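Local structure of mandelate racemase/muconate lactonizing protein (Paenibacillus sp., 3V5C) at residues 32-37 with 175-179; 134-139 with 151-156; 139-145 with 185-190; 204-210 with 229-235. The protein probably catalyses the magnesium-dependent dehydration of galacturonate, as an enolase-fold lyase of the mandelate racemase and muconate lactonizing enzyme family. The protein carries 1 engineered substitution. All coordinates share one frame; numbering follows the deposited sequence.

Contact 1: 32-37 with 175-179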
# COMPACT_ATOMS: atom_id res chain seq x y z
N ALA A 32 -10.04 11.96 10.99
CA ALA A 32 -8.93 12.82 10.63
C ALA A 32 -7.59 12.11 10.85
O ALA A 32 -7.52 11.07 11.50
CB ALA A 32 -8.98 14.11 11.44
N ASN A 33 -6.53 12.68 10.27
CA ASN A 33 -5.18 12.29 10.65
C ASN A 33 -4.41 13.52 11.11
O ASN A 33 -4.99 14.59 11.27
CB ASN A 33 -4.45 11.52 9.54
CG ASN A 33 -4.09 12.39 8.34
OD1 ASN A 33 -4.11 13.61 8.42
ND2 ASN A 33 -3.77 11.74 7.21
N GLY A 34 -3.11 13.36 11.33
CA GLY A 34 -2.30 14.44 11.85
C GLY A 34 -2.42 15.77 11.11
O GLY A 34 -2.32 16.84 11.72
N ARG A 35 -2.62 15.71 9.79
CA ARG A 35 -2.57 16.91 8.95
C ARG A 35 -3.88 17.36 8.32
O ARG A 35 -4.04 18.55 8.04
CB ARG A 35 -1.53 16.75 7.84
CG ARG A 35 -1.79 15.57 6.94
CD ARG A 35 -0.76 15.51 5.81
NE ARG A 35 -0.88 16.67 4.94
CZ ARG A 35 -1.67 16.73 3.87
NH1 ARG A 35 -1.71 17.83 3.13
NH2 ARG A 35 -2.42 15.68 3.52
N ILE A 36 -4.80 16.43 8.07
CA ILE A 36 -6.06 16.80 7.42
C ILE A 36 -7.27 16.19 8.13
O ILE A 36 -7.11 15.38 9.05
CB ILE A 36 -6.08 16.43 5.92
CG1 ILE A 36 -5.94 14.92 5.74
CG2 ILE A 36 -4.99 17.21 5.18
CD1 ILE A 36 -5.92 14.50 4.27
N GLY A 37 -8.46 16.58 7.69
CA GLY A 37 -9.70 16.21 8.35
C GLY A 37 -10.24 14.83 8.00
O GLY A 37 -9.54 13.99 7.44
N GLY A 175 -0.79 18.25 16.57
CA GLY A 175 -0.21 19.10 15.54
C GLY A 175 -1.21 20.09 14.96
O GLY A 175 -0.88 21.23 14.64
N ARG A 176 -2.45 19.64 14.81
CA ARG A 176 -3.48 20.48 14.21
C ARG A 176 -4.82 20.38 14.95
O ARG A 176 -5.41 21.41 15.27
CB ARG A 176 -3.67 20.10 12.74
CG ARG A 176 -4.78 20.88 12.09
CD ARG A 176 -4.89 20.62 10.61
NE ARG A 176 -5.91 21.51 10.04
CZ ARG A 176 -6.38 21.44 8.80
NH1 ARG A 176 -5.94 20.52 7.95
NH2 ARG A 176 -7.29 22.32 8.41
N HIS A 177 -5.31 19.17 15.20
CA HIS A 177 -6.72 19.01 15.60
C HIS A 177 -7.06 19.17 17.09
O HIS A 177 -8.22 19.41 17.44
CB HIS A 177 -7.27 17.68 15.09
CG HIS A 177 -7.15 17.50 13.61
ND1 HIS A 177 -7.86 18.26 12.70
CD2 HIS A 177 -6.39 16.66 12.87
CE1 HIS A 177 -7.55 17.89 11.48
NE2 HIS A 177 -6.65 16.93 11.55
N MET A 178 -6.07 18.98 17.96
CA MET A 178 -6.23 19.16 19.40
C MET A 178 -5.10 20.04 19.88
O MET A 178 -4.10 20.19 19.19
CB MET A 178 -6.11 17.81 20.13
CG MET A 178 -7.21 16.80 19.86
SD MET A 178 -7.00 15.36 20.90
CE MET A 178 -7.28 16.06 22.54
N PRO A 179 -5.24 20.63 21.07
CA PRO A 179 -4.15 21.39 21.67
C PRO A 179 -2.92 20.51 21.74
O PRO A 179 -3.01 19.29 21.95
CB PRO A 179 -4.68 21.72 23.07
CG PRO A 179 -6.17 21.81 22.86
CD PRO A 179 -6.47 20.68 21.89
O HOH W 1 -3.44 16.98 14.28

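Contact 2: 134-139 with 151-156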
# COMPACT_ATOMS: atom_id res chain seq x y z
N SER A 134 -6.41 1.24 9.63
CA SER A 134 -7.64 2.03 9.71
C SER A 134 -7.84 2.80 11.02
O SER A 134 -8.93 3.33 11.25
CB SER A 134 -8.87 1.12 9.49
OG SER A 134 -9.03 0.20 10.56
N LEU A 135 -6.83 2.84 11.87
CA LEU A 135 -6.98 3.47 13.19
C LEU A 135 -6.68 4.98 13.16
O LEU A 135 -5.63 5.42 13.60
CB LEU A 135 -6.13 2.71 14.22
CG LEU A 135 -6.49 1.24 14.39
CD1 LEU A 135 -5.52 0.52 15.35
CD2 LEU A 135 -7.92 1.10 14.89
N TYR A 136 -7.61 5.74 12.58
CA TYR A 136 -7.53 7.19 12.43
C TYR A 136 -7.92 7.91 13.74
O TYR A 136 -8.05 7.26 14.77
CB TYR A 136 -8.36 7.64 11.21
CG TYR A 136 -7.58 7.45 9.92
CD1 TYR A 136 -7.17 6.17 9.53
CD2 TYR A 136 -7.20 8.53 9.14
CE1 TYR A 136 -6.40 5.98 8.39
CE2 TYR A 136 -6.43 8.35 7.99
CZ TYR A 136 -6.05 7.08 7.63
OH TYR A 136 -5.28 6.91 6.49
N PHE A 137 -8.05 9.24 13.69
CA PHE A 137 -8.38 10.02 14.88
C PHE A 137 -9.88 9.95 15.13
O PHE A 137 -10.58 10.98 15.10
CB PHE A 137 -8.01 11.49 14.70
CG PHE A 137 -6.52 11.78 14.60
CD1 PHE A 137 -5.55 10.80 14.85
CD2 PHE A 137 -6.10 13.07 14.33
CE1 PHE A 137 -4.17 11.12 14.76
CE2 PHE A 137 -4.75 13.39 14.25
CZ PHE A 137 -3.79 12.43 14.47
N ASP A 138 -10.37 8.75 15.37
CA ASP A 138 -11.81 8.51 15.42
C ASP A 138 -12.42 8.88 16.77
O ASP A 138 -13.62 8.68 17.00
CB ASP A 138 -12.06 7.05 15.10
CG ASP A 138 -11.54 6.67 13.72
OD1 ASP A 138 -11.90 7.38 12.75
OD2 ASP A 138 -10.77 5.69 13.62
N ASP A 139 -11.56 9.42 17.62
CA ASP A 139 -11.87 9.75 19.01
C ASP A 139 -12.02 11.24 19.26
O ASP A 139 -12.16 11.64 20.41
CB ASP A 139 -10.72 9.28 19.88
CG ASP A 139 -9.40 9.91 19.46
OD1 ASP A 139 -8.98 9.67 18.31
OD2 ASP A 139 -8.80 10.67 20.25
N LEU A 151 -12.63 3.69 22.78
CA LEU A 151 -13.15 3.69 21.42
C LEU A 151 -12.11 3.15 20.43
O LEU A 151 -12.44 2.32 19.58
CB LEU A 151 -13.60 5.09 21.04
CG LEU A 151 -14.24 5.29 19.66
CD1 LEU A 151 -15.15 6.51 19.66
CD2 LEU A 151 -13.19 5.44 18.60
N MET A 152 -10.88 3.60 20.56
CA MET A 152 -9.82 3.12 19.68
C MET A 152 -9.48 1.65 19.90
O MET A 152 -9.20 0.92 18.94
CB MET A 152 -8.57 4.01 19.78
CG MET A 152 -8.82 5.44 19.36
SD MET A 152 -9.50 5.65 17.70
CE MET A 152 -8.24 4.81 16.72
N GLN A 153 -9.54 1.19 21.15
CA GLN A 153 -9.36 -0.23 21.42
C GLN A 153 -10.45 -1.05 20.71
O GLN A 153 -10.17 -2.09 20.13
CB GLN A 153 -9.39 -0.53 22.92
CG GLN A 153 -8.15 -0.09 23.67
CD GLN A 153 -8.32 -0.25 25.17
OE1 GLN A 153 -9.34 0.15 25.74
NE2 GLN A 153 -7.34 -0.86 25.82
N GLU A 154 -11.69 -0.57 20.78
CA GLU A 154 -12.79 -1.26 20.12
C GLU A 154 -12.58 -1.35 18.61
O GLU A 154 -12.91 -2.35 17.98
CB GLU A 154 -14.13 -0.59 20.45
CG GLU A 154 -15.32 -1.35 19.91
CD GLU A 154 -16.64 -0.71 20.32
OE1 GLU A 154 -16.65 0.08 21.29
OE2 GLU A 154 -17.67 -1.00 19.67
N GLU A 155 -12.01 -0.30 18.04
CA GLU A 155 -11.74 -0.31 16.60
C GLU A 155 -10.67 -1.36 16.28
O GLU A 155 -10.80 -2.12 15.31
CB GLU A 155 -11.34 1.08 16.10
CG GLU A 155 -12.50 2.07 16.11
CD GLU A 155 -12.21 3.35 15.38
OE1 GLU A 155 -11.01 3.59 15.06
OE2 GLU A 155 -13.17 4.11 15.10
N ALA A 156 -9.64 -1.43 17.11
CA ALA A 156 -8.61 -2.45 16.93
C ALA A 156 -9.24 -3.84 17.05
O ALA A 156 -8.95 -4.72 16.26
CB ALA A 156 -7.49 -2.28 17.93
O HOH W 2 -9.95 -1.87 12.73

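Contact 3: 139-145 with 185-190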
# COMPACT_ATOMS: atom_id res chain seq x y z
N ASP A 139 -11.56 9.42 17.62
CA ASP A 139 -11.87 9.75 19.01
C ASP A 139 -12.02 11.24 19.26
O ASP A 139 -12.16 11.64 20.41
CB ASP A 139 -10.72 9.28 19.88
CG ASP A 139 -9.40 9.91 19.46
OD1 ASP A 139 -8.98 9.67 18.31
OD2 ASP A 139 -8.80 10.67 20.25
N LEU A 140 -11.94 12.07 18.22
CA LEU A 140 -11.81 13.51 18.45
C LEU A 140 -13.07 14.16 19.02
O LEU A 140 -12.99 15.24 19.60
CB LEU A 140 -11.36 14.23 17.18
CG LEU A 140 -9.93 13.94 16.70
CD1 LEU A 140 -9.65 14.76 15.47
CD2 LEU A 140 -8.94 14.27 17.80
N HIS A 141 -14.22 13.49 18.85
CA HIS A 141 -15.49 14.00 19.38
C HIS A 141 -15.61 13.73 20.87
O HIS A 141 -16.54 14.24 21.52
CB HIS A 141 -16.66 13.36 18.64
CG HIS A 141 -16.74 11.88 18.80
ND1 HIS A 141 -15.86 11.01 18.20
CD2 HIS A 141 -17.63 11.10 19.47
CE1 HIS A 141 -16.18 9.77 18.51
NE2 HIS A 141 -17.26 9.80 19.28
N LEU A 142 -14.69 12.94 21.42
CA LEU A 142 -14.67 12.62 22.84
C LEU A 142 -13.66 13.48 23.62
O LEU A 142 -12.46 13.50 23.32
CB LEU A 142 -14.35 11.13 23.05
CG LEU A 142 -15.36 10.16 22.45
CD1 LEU A 142 -14.88 8.72 22.62
CD2 LEU A 142 -16.75 10.35 23.09
N ALA A 143 -14.16 14.20 24.62
CA ALA A 143 -13.28 15.05 25.42
C ALA A 143 -12.45 14.25 26.42
O ALA A 143 -11.37 14.68 26.83
CB ALA A 143 -14.08 16.14 26.12
N ASP A 144 -12.96 13.09 26.82
CA ASP A 144 -12.33 12.30 27.87
C ASP A 144 -11.30 11.34 27.31
O ASP A 144 -11.61 10.49 26.47
CB ASP A 144 -13.38 11.51 28.65
CG ASP A 144 -12.78 10.77 29.81
OD1 ASP A 144 -12.48 9.57 29.67
OD2 ASP A 144 -12.61 11.40 30.88
N GLU A 145 -10.07 11.45 27.80
CA GLU A 145 -8.97 10.61 27.31
C GLU A 145 -9.27 9.11 27.41
O GLU A 145 -9.02 8.35 26.47
CB GLU A 145 -7.67 10.96 28.04
CG GLU A 145 -6.43 10.35 27.41
CD GLU A 145 -5.21 10.53 28.28
OE1 GLU A 145 -5.00 9.69 29.18
OE2 GLU A 145 -4.46 11.50 28.05
N LYS A 185 -0.41 13.76 24.82
CA LYS A 185 -0.78 12.85 25.91
C LYS A 185 -1.81 11.80 25.44
O LYS A 185 -1.71 10.62 25.77
CB LYS A 185 -1.32 13.65 27.09
CG LYS A 185 -1.57 12.83 28.35
CD LYS A 185 -2.13 13.71 29.47
CE LYS A 185 -3.00 12.92 30.44
NZ LYS A 185 -3.88 13.83 31.22
N ARG A 186 -2.76 12.25 24.63
CA ARG A 186 -3.83 11.38 24.14
C ARG A 186 -3.27 10.36 23.15
O ARG A 186 -3.63 9.19 23.21
CB ARG A 186 -5.01 12.20 23.56
CG ARG A 186 -6.01 11.44 22.67
CD ARG A 186 -7.35 11.07 23.29
NE ARG A 186 -8.13 12.15 23.92
CZ ARG A 186 -9.26 12.70 23.44
NH1 ARG A 186 -9.79 12.35 22.26
NH2 ARG A 186 -9.87 13.62 24.18
N ASP A 187 -2.36 10.79 22.27
CA ASP A 187 -1.69 9.86 21.36
C ASP A 187 -1.10 8.70 22.15
O ASP A 187 -1.29 7.54 21.80
CB ASP A 187 -0.50 10.51 20.63
CG ASP A 187 -0.90 11.48 19.53
OD1 ASP A 187 -2.04 11.47 19.02
OD2 ASP A 187 0.00 12.29 19.17
N ILE A 188 -0.33 9.05 23.20
CA ILE A 188 0.40 8.05 23.98
C ILE A 188 -0.56 7.05 24.63
O ILE A 188 -0.35 5.84 24.56
CB ILE A 188 1.25 8.72 25.07
CG1 ILE A 188 2.41 9.48 24.40
CG2 ILE A 188 1.80 7.67 26.04
CD1 ILE A 188 3.05 10.56 25.26
N ALA A 189 -1.62 7.58 25.25
CA ALA A 189 -2.62 6.76 25.92
C ALA A 189 -3.28 5.81 24.93
O ALA A 189 -3.54 4.65 25.25
CB ALA A 189 -3.68 7.64 26.56
N ILE A 190 -3.58 6.31 23.74
CA ILE A 190 -4.19 5.47 22.71
C ILE A 190 -3.25 4.35 22.26
O ILE A 190 -3.65 3.19 22.12
CB ILE A 190 -4.66 6.32 21.51
CG1 ILE A 190 -5.88 7.15 21.92
CG2 ILE A 190 -4.98 5.43 20.30
CD1 ILE A 190 -6.32 8.19 20.91

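Contact 4: 204-210 with 229-235. Engineered in segment 229-235: Ala234 (natural residue Glu).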
# COMPACT_ATOMS: atom_id res chain seq x y z
N ILE A 204 2.94 -3.22 16.61
CA ILE A 204 2.30 -1.92 16.65
C ILE A 204 3.17 -0.92 15.90
O ILE A 204 4.37 -0.84 16.14
CB ILE A 204 2.16 -1.43 18.11
CG1 ILE A 204 1.28 -2.41 18.90
CG2 ILE A 204 1.60 -0.02 18.15
CD1 ILE A 204 -0.12 -2.52 18.36
N MET A 205 2.56 -0.18 14.98
CA MET A 205 3.24 0.89 14.27
C MET A 205 2.55 2.22 14.55
O MET A 205 1.34 2.24 14.80
CB MET A 205 3.26 0.62 12.76
CG MET A 205 4.07 -0.60 12.33
SD MET A 205 3.30 -2.19 12.73
CE MET A 205 1.87 -2.18 11.66
N ILE A 206 3.30 3.31 14.53
CA ILE A 206 2.68 4.62 14.67
C ILE A 206 3.02 5.55 13.50
O ILE A 206 4.12 5.51 12.98
CB ILE A 206 2.98 5.28 16.04
CG1 ILE A 206 4.47 5.56 16.23
CG2 ILE A 206 2.45 4.39 17.18
CD1 ILE A 206 4.77 6.31 17.56
N ASP A 207 2.06 6.37 13.10
CA ASP A 207 2.17 7.20 11.91
C ASP A 207 1.71 8.59 12.31
O ASP A 207 0.53 8.77 12.63
CB ASP A 207 1.32 6.59 10.79
CG ASP A 207 1.24 7.45 9.52
OD1 ASP A 207 1.97 8.46 9.38
OD2 ASP A 207 0.46 7.06 8.61
N ALA A 208 2.63 9.56 12.29
CA ALA A 208 2.33 10.93 12.71
C ALA A 208 1.89 11.84 11.57
O ALA A 208 1.49 12.97 11.81
CB ALA A 208 3.51 11.56 13.44
N ASN A 209 1.91 11.34 10.33
CA ASN A 209 1.66 12.19 9.17
C ASN A 209 2.38 13.53 9.32
O ASN A 209 1.83 14.59 9.04
CB ASN A 209 0.16 12.38 8.93
CG ASN A 209 -0.48 11.14 8.38
OD1 ASN A 209 -1.10 10.38 9.12
ND2 ASN A 209 -0.30 10.91 7.07
N ASN A 210 3.64 13.44 9.74
CA ASN A 210 4.55 14.58 9.85
C ASN A 210 4.20 15.66 10.87
O ASN A 210 4.75 16.76 10.84
CB ASN A 210 4.77 15.23 8.48
CG ASN A 210 5.55 14.33 7.54
OD1 ASN A 210 6.35 13.49 7.98
ND2 ASN A 210 5.34 14.51 6.24
N LEU A 229 7.20 -1.07 20.10
CA LEU A 229 6.78 -0.39 18.88
C LEU A 229 7.63 -0.93 17.75
O LEU A 229 8.86 -0.93 17.85
CB LEU A 229 7.02 1.11 19.00
CG LEU A 229 6.17 1.89 20.00
CD1 LEU A 229 6.66 3.32 20.02
CD2 LEU A 229 4.71 1.82 19.59
N TYR A 230 6.99 -1.36 16.68
CA TYR A 230 7.70 -1.95 15.56
C TYR A 230 8.33 -0.88 14.67
O TYR A 230 9.51 -0.97 14.34
CB TYR A 230 6.77 -2.85 14.75
CG TYR A 230 7.50 -3.64 13.68
CD1 TYR A 230 8.36 -4.67 14.03
CD2 TYR A 230 7.33 -3.35 12.34
CE1 TYR A 230 9.04 -5.38 13.07
CE2 TYR A 230 8.01 -4.05 11.37
CZ TYR A 230 8.86 -5.07 11.74
OH TYR A 230 9.52 -5.80 10.79
N TRP A 231 7.54 0.10 14.24
CA TRP A 231 8.13 1.25 13.56
C TRP A 231 7.41 2.57 13.80
O TRP A 231 6.24 2.60 14.24
CB TRP A 231 8.30 0.99 12.06
CG TRP A 231 7.10 1.13 11.13
CD1 TRP A 231 6.20 2.16 11.06
CD2 TRP A 231 6.78 0.25 10.05
NE1 TRP A 231 5.31 1.94 10.02
CE2 TRP A 231 5.66 0.78 9.38
CE3 TRP A 231 7.33 -0.96 9.59
CZ2 TRP A 231 5.04 0.13 8.29
CZ3 TRP A 231 6.73 -1.60 8.49
CH2 TRP A 231 5.61 -1.04 7.86
N LEU A 232 8.17 3.63 13.55
CA LEU A 232 7.70 5.00 13.58
C LEU A 232 7.73 5.56 12.17
O LEU A 232 8.79 5.69 11.57
CB LEU A 232 8.65 5.82 14.46
CG LEU A 232 8.53 7.35 14.37
CD1 LEU A 232 7.23 7.81 14.98
CD2 LEU A 232 9.71 8.02 15.07
N GLU A 233 6.55 5.92 11.68
CA GLU A 233 6.38 6.38 10.31
C GLU A 233 6.06 7.87 10.27
O GLU A 233 5.22 8.38 11.03
CB GLU A 233 5.26 5.55 9.66
CG GLU A 233 4.57 6.11 8.45
CD GLU A 233 3.70 5.04 7.78
OE1 GLU A 233 3.74 3.90 8.24
OE2 GLU A 233 3.01 5.37 6.80
N ALA A 234 6.75 8.59 9.38
CA ALA A 234 6.42 9.98 9.11
C ALA A 234 6.34 10.83 10.38
O ALA A 234 5.38 11.57 10.57
CB ALA A 234 5.13 10.07 8.31
N ALA A 235 7.35 10.73 11.24
CA ALA A 235 7.37 11.55 12.45
C ALA A 235 7.33 13.04 12.11
O ALA A 235 6.59 13.83 12.73
CB ALA A 235 8.60 11.22 13.29

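Contact 1: 32-37 with 175-179
Two N-H groups grip the carbonyl oxygen of Ile36. His177 NE2 donates to Ile36 O at 3.0 Å, and Asn33 N donates to the same atom from the opposite face of its carbonyl plane. The imidazole approaches from well above that plane, 71° out of it. The same NE2 leans toward Asn33 O at 2.9 Å, but this second bond is weak because it is strongly bent. Ala32 CB lies over one face of the ring, 3.9 Å from the ring centroid of His177, and Arg176 CG lies over the opposite face, toward its rim. Arg176 runs alongside with its chain extended (CG anti to the backbone N, chi1 177°). This reach brings its NH1 to Arg35 O at 2.7 Å, in the guanidinium plane and with an N-H...O angle of 156°. A water completes the link: it accepts from His177 N at 3.0 Å and lies 2.8 Å from Gly34 O. The loop 32-37 is folded on itself. Asn33 OD1 accepts from Arg35 N, an Asx turn, and from Ile36 N, which extends it to an Asx motif; this probably fixes the carbonyls that the imidazole and guanidinium meet. With an alanine in place of His177, Ile36 O would probably lose its second donor and Ala32 CB the ring it packs on. The 32-37 loop follows the first strand of the capping domain, and 175-179 leads into the barrel helix 180-198. Side-chain donors on main-chain oxygens join the domains here, and the fit probably depends on the loop's backbone shape, which Asn33 helps to hold.

Contact 2: 134-139 with 151-156
Asp138 and Glu155 both hold CG anti to their own carbonyl carbon (chi1 -60° and -70°), and these torsions carry the two carboxylates into each other. Asp138 OD2 lies 2.6 Å from Glu155 OE1, with the planes of the groups steeply inclined at 60°. Two acid oxygens this close suggest that one group holds a proton, though which one is not settled. Each acid has further company. Asp138 OD1 accepts from Gly31 N, and Arg28 makes a long, weak ion pair with Glu155 OE2.

Met152 fills the middle of the contact. Its chain is bent beyond CG, and its methyl CE is pressed to 3.1 Å from Tyr136 O, a tight fit. CE also packs against Leu135 CB, while the sulfur faces Asp138 CB at 3.9 Å. Leu135 slides past Glu155, its CD2 3.6 Å from Glu155 CB. At the other end Leu151 CD2 packs on Asp138 O at 3.6 Å. A water donates to both Ser134 OG and Glu155 O; that hydroxyl is also hydrogen-bonded to Asp132.

The contact lays helix 145-161 on the end of strand 126-135 and the turn after it, within one beta-alpha-beta unit of the barrel. An acid pair of which Glu155 is buried, beside a methionine and a leucine, is likely to raise the proton affinity of one carboxylate, so the pairing probably depends on a shared proton.

Contact 3: 139-145 with 185-190
Arg186 is the tight part of this contact, and the Glu145-Lys185 pair is the loose one. The arginine chain bends at its second and third torsions (chi2 103°), which turns its guanidinium edge-on into the type I turn from Asp139 to Leu142. NH1 of Arg186 forms a salt bridge with Asp139 OD2 at 2.8 Å. It meets that oxygen on the anti side, and Asp139 OD2 lies in the guanidinium plane, though the two groups' planes are 63° apart. NH2 of Arg186 donates to Leu142 O at 2.7 Å. Weaker, bent bonds run from NH1 to Asp139 O and Leu142 O. Ile190 CD1 comes against the same carboxylate, 3.6 Å from Asp139 OD2.

Toward solvent the fit relaxes. Glu145 and the exposed Lys185 cross at about a right angle. Glu145 OE2 touches Lys185 CE at 3.1 Å, but Lys185 NZ stays 4.0 Å from that oxygen, a long salt bridge. Ala189 CB packs against the same carboxylate, 3.6 Å from Glu145 OE1. A leucine in place of Arg186 would probably leave the Asp139 carboxylate without one of its charge partners and Leu142 O without its donors.

The other oxygen of Asp139 pairs with Arg173 in the loop after strand 167-170. Asp144 stands at the N-cap of helix 145-161, bonding Ala147 N. Asp139 touches Ala148 and Leu142 touches Leu151 of that helix, while Arg186 ties the turn to helix 180-198.

Contact 4: 204-210 with 229-235
Strands 204-207 and 231-233 are parallel neighbours in the TIM-type barrel of the enolase fold, joined by helix 214-223 in a beta-alpha-beta unit, and Ile206 and Asp207 pair with Leu232 and Glu233. The strand axes approach to 4.8 Å at 19°. Ile206 is held on both sides: its N donates to Trp231 O at 3.0 Å, and its O accepts from Glu233 N at 2.8 Å. Trp231 N is buried with no partner in the model.

On the helix-facing side, Ile206 CG1 packs on Leu232 CD1. On the other face the carboxylates of Asp207 and Glu233 stack, their planes 23° apart and Asp207 OD2 3.6 Å from Glu233 OE2. Lys170 pairs with the first and Lys168 with the second, which probably offsets the like charges. Glu233 OE1 is also hydrogen-bonded to Gln283. A magnesium ion, bound by Glu238 and Asp261, lies about 4 Å from the side chain of Asn210. Ala234, an engineered replacement of glutamate, places its CB 3.7 Å from Asp207 OD1.

Trp231 has its CG between the backbone N and the carbonyl carbon (chi1 80°). This swings the indole across toward Met205, whose CG makes a CH-pi contact over the five-membered ring, 3.5 Å from the Trp231 centroid; NE1 of Trp231 donates to the anti lone pair of Glu233 OE1 at 3.1 Å.

How the contacts relate
From the N terminus, contact 1 opens first: the loop after strand 14-30 returns to 175-179, closing a long span of chain. Contact 2 is nested inside it, bringing helix 145-161 back onto the end of strand 126-135. Contact 3 begins at Asp139, which it shares with contact 2, and ends on helix 180-198; it crosses both contact 1 and contact 2. Contact 4 follows in series, joining two adjacent barrel strands. Ala32 O probably bonds Phe137 N, linking contacts 1 and 2. Leu140 packs on His177 and Met178, linking contacts 3 and 1, and Asn33 touches Asn209 of contact 4. Contact 1 ties the capping domain to the barrel; the others join successive barrel elements.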